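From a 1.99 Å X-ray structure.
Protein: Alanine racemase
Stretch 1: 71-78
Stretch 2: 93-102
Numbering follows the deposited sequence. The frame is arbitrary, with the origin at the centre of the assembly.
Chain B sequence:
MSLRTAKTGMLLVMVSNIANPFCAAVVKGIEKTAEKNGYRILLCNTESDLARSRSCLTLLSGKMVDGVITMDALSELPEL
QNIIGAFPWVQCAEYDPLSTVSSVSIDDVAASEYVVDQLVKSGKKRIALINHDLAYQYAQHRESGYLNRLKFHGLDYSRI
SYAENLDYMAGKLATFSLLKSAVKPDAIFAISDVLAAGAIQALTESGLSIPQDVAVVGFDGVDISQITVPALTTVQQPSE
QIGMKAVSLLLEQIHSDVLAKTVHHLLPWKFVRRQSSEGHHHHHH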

# COMPACT_ATOMS: atom_id res chain seq x y z
N MET B 71 -7.80 9.97 -9.53
CA MET B 71 -8.19 9.98 -8.18
C MET B 71 -7.62 11.31 -7.55
O MET B 71 -7.72 11.51 -6.35
N ASP B 72 -7.15 12.25 -8.38
CA ASP B 72 -6.66 13.54 -7.82
C ASP B 72 -7.71 14.50 -7.30
O ASP B 72 -8.93 14.34 -7.56
N ALA B 73 -7.24 15.53 -6.58
CA ALA B 73 -8.13 16.56 -6.05
C ALA B 73 -9.00 17.13 -7.17
O ALA B 73 -8.53 17.36 -8.32
N LEU B 74 -10.28 17.31 -6.83
CA LEU B 74 -11.33 17.81 -7.73
C LEU B 74 -10.93 19.08 -8.41
O LEU B 74 -11.22 19.26 -9.56
N SER B 75 -10.19 19.95 -7.71
CA SER B 75 -9.83 21.24 -8.27
C SER B 75 -8.76 21.21 -9.41
O SER B 75 -8.44 22.26 -10.08
N GLU B 76 -8.22 20.02 -9.64
CA GLU B 76 -7.27 19.80 -10.72
C GLU B 76 -8.03 19.65 -12.04
O GLU B 76 -7.44 19.84 -13.07
N LEU B 77 -9.29 19.22 -12.00
CA LEU B 77 -10.03 18.96 -13.22
C LEU B 77 -10.02 20.15 -14.18
O LEU B 77 -9.63 19.99 -15.31
N PRO B 78 -10.42 21.37 -13.70
CA PRO B 78 -10.42 22.52 -14.63
C PRO B 78 -9.03 22.88 -15.17
O PRO B 78 -8.93 23.35 -16.29
N ALA B 93 -13.67 9.04 -6.40
CA ALA B 93 -13.53 9.42 -5.00
C ALA B 93 -13.65 10.89 -4.73
O ALA B 93 -13.50 11.27 -3.61
N GLU B 94 -13.93 11.70 -5.72
CA GLU B 94 -14.35 13.08 -5.50
C GLU B 94 -15.76 13.24 -6.12
O GLU B 94 -16.06 12.66 -7.15
N TYR B 95 -16.61 13.98 -5.45
CA TYR B 95 -18.00 14.13 -5.89
C TYR B 95 -18.40 15.59 -6.04
O TYR B 95 -18.47 16.30 -5.03
N ASP B 96 -18.67 16.01 -7.28
CA ASP B 96 -19.30 17.28 -7.57
C ASP B 96 -20.32 17.05 -8.67
O ASP B 96 -19.94 16.78 -9.81
N PRO B 97 -21.62 17.09 -8.33
CA PRO B 97 -22.60 16.80 -9.40
C PRO B 97 -22.74 17.88 -10.49
O PRO B 97 -23.38 17.65 -11.54
N LEU B 98 -22.12 19.04 -10.28
CA LEU B 98 -22.11 20.09 -11.28
C LEU B 98 -20.89 19.89 -12.18
O LEU B 98 -20.78 20.49 -13.26
N SER B 99 -19.98 19.01 -11.82
CA SER B 99 -18.84 18.80 -12.73
C SER B 99 -19.30 18.04 -13.99
O SER B 99 -20.23 17.24 -13.91
N THR B 100 -18.72 18.32 -15.15
CA THR B 100 -19.06 17.55 -16.35
C THR B 100 -18.29 16.22 -16.52
O THR B 100 -18.56 15.48 -17.44
N VAL B 101 -17.34 15.94 -15.64
CA VAL B 101 -16.57 14.72 -15.72
C VAL B 101 -17.26 13.67 -14.89
O VAL B 101 -17.54 13.91 -13.72
N SER B 102 -17.57 12.53 -15.50
CA SER B 102 -18.28 11.52 -14.78
C SER B 102 -17.43 10.99 -13.65
O SER B 102 -16.21 10.94 -13.76

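The contact between the two stretches is small, burying 362 Å² summed over both sides, and it joins residues at least 20 apart in sequence. By the direction of CA-to-CB, Leu74 and Leu77 point toward the second stretch, while Ala93, Glu94, Asp96, Ser99 and Val101 point back; Asp72, Ala73 and Ser75 point away.

One hydrogen bond crosses the gap. Leu74 N donates to Glu94 OE2 at 2.9 Å with an N-H...acceptor angle of 159°, close enough to linear to leave little doubt. Glu94 reaches this amide with chi1 and chi2 both m (-68° and -87°), where the two backbones come near each other: the CA atoms of Leu74 and Glu94 are 6.0 Å apart. The aliphatic part of Glu94 also packs against main chain, with Glu94 CG 3.7 Å from Asp72 O, and both carboxylate oxygens have further hydrogen-bond partners elsewhere in the structure.

The remaining contacts are van der Waals. Leu74, the most covered residue at 85 Å², adopts the t,p rotamer and brings CD2 to 3.8 Å from Asp96 CB. Leu77 lies between wells at both chi angles (-102° and 30°). Leu77 CD2 lies 4.0 Å from Ser99 OG and 4.1 Å from Val101 CB; the latter is an apolar contact, with Val101 at chi1 t.

Polar groups within the second stretch help hold these partners in place. Asp96 (chi1 t) accepts from Leu98 N at OD1 (3.0 Å, 160°), inside a type I turn whose Ser99 N to Asp96 O hydrogen bond measures 3.0 Å. Ser99, also t, accepts from Val101 N at OG (3.1 Å, 161°), so the hydroxyl oxygen beside Leu77 already has a polar partner.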

# COMPACT_ATOMS: atom_id res chain seq x y z
CB MET B 71 -7.63 8.75 -7.43
CG MET B 71 -7.82 7.31 -8.13
SD MET B 71 -7.00 6.00 -7.08
CE MET B 71 -8.15 6.07 -5.83
CB ASP B 72 -5.84 14.26 -8.88
CG ASP B 72 -4.43 13.70 -9.03
OD1 ASP B 72 -4.04 12.88 -8.21
OD2 ASP B 72 -3.69 14.20 -9.92
CB ALA B 73 -7.31 17.71 -5.37
CB LEU B 74 -12.61 18.09 -6.91
CG LEU B 74 -13.89 18.46 -7.65
CD1 LEU B 74 -14.33 17.25 -8.41
CD2 LEU B 74 -14.90 18.87 -6.61
CB SER B 75 -9.26 22.08 -7.15
OG SER B 75 -8.06 21.52 -6.69
CB GLU B 76 -6.46 18.53 -10.46
CG GLU B 76 -5.15 18.47 -11.28
CD GLU B 76 -4.28 17.27 -10.97
OE1 GLU B 76 -4.80 16.10 -11.05
OE2 GLU B 76 -3.07 17.51 -10.71
CB LEU B 77 -11.45 18.47 -12.91
CG LEU B 77 -11.82 16.99 -13.00
CD1 LEU B 77 -10.73 16.09 -12.71
CD2 LEU B 77 -13.07 16.67 -12.15
CB PRO B 78 -11.07 23.66 -13.81
CG PRO B 78 -10.85 23.28 -12.42
CD PRO B 78 -10.93 21.76 -12.37
CB ALA B 93 -12.21 8.90 -4.40
CB GLU B 94 -13.38 14.08 -6.13
CG GLU B 94 -12.01 14.16 -5.47
CD GLU B 94 -11.98 15.13 -4.32
OE1 GLU B 94 -12.83 14.99 -3.42
OE2 GLU B 94 -11.12 16.04 -4.34
CB TYR B 95 -18.93 13.49 -4.86
CG TYR B 95 -20.39 13.57 -5.16
CD1 TYR B 95 -20.89 13.05 -6.34
CD2 TYR B 95 -21.27 14.06 -4.23
CE1 TYR B 95 -22.23 13.08 -6.63
CE2 TYR B 95 -22.61 14.08 -4.48
CZ TYR B 95 -23.08 13.56 -5.70
OH TYR B 95 -24.40 13.55 -5.98
CB ASP B 96 -18.31 18.30 -8.07
CG ASP B 96 -18.96 19.65 -8.31
OD1 ASP B 96 -20.20 19.79 -8.05
OD2 ASP B 96 -18.22 20.58 -8.70
CB PRO B 97 -23.93 16.56 -8.64
CG PRO B 97 -23.64 16.80 -7.14
CD PRO B 97 -22.20 17.21 -6.98
CB LEU B 98 -22.12 21.48 -10.60
CG LEU B 98 -23.47 21.78 -9.93
CD1 LEU B 98 -23.42 23.18 -9.41
CD2 LEU B 98 -24.72 21.57 -10.87
CB SER B 99 -17.73 18.06 -11.99
OG SER B 99 -16.89 17.40 -12.90
CB THR B 100 -18.88 18.37 -17.61
OG1 THR B 100 -17.54 18.90 -17.66
CG2 THR B 100 -19.91 19.51 -17.60
CB VAL B 101 -15.17 14.97 -15.19
CG1 VAL B 101 -14.32 13.64 -15.19
CG2 VAL B 101 -14.52 16.12 -16.02
CB SER B 102 -18.71 10.37 -15.69
OG SER B 102 -19.56 10.86 -16.72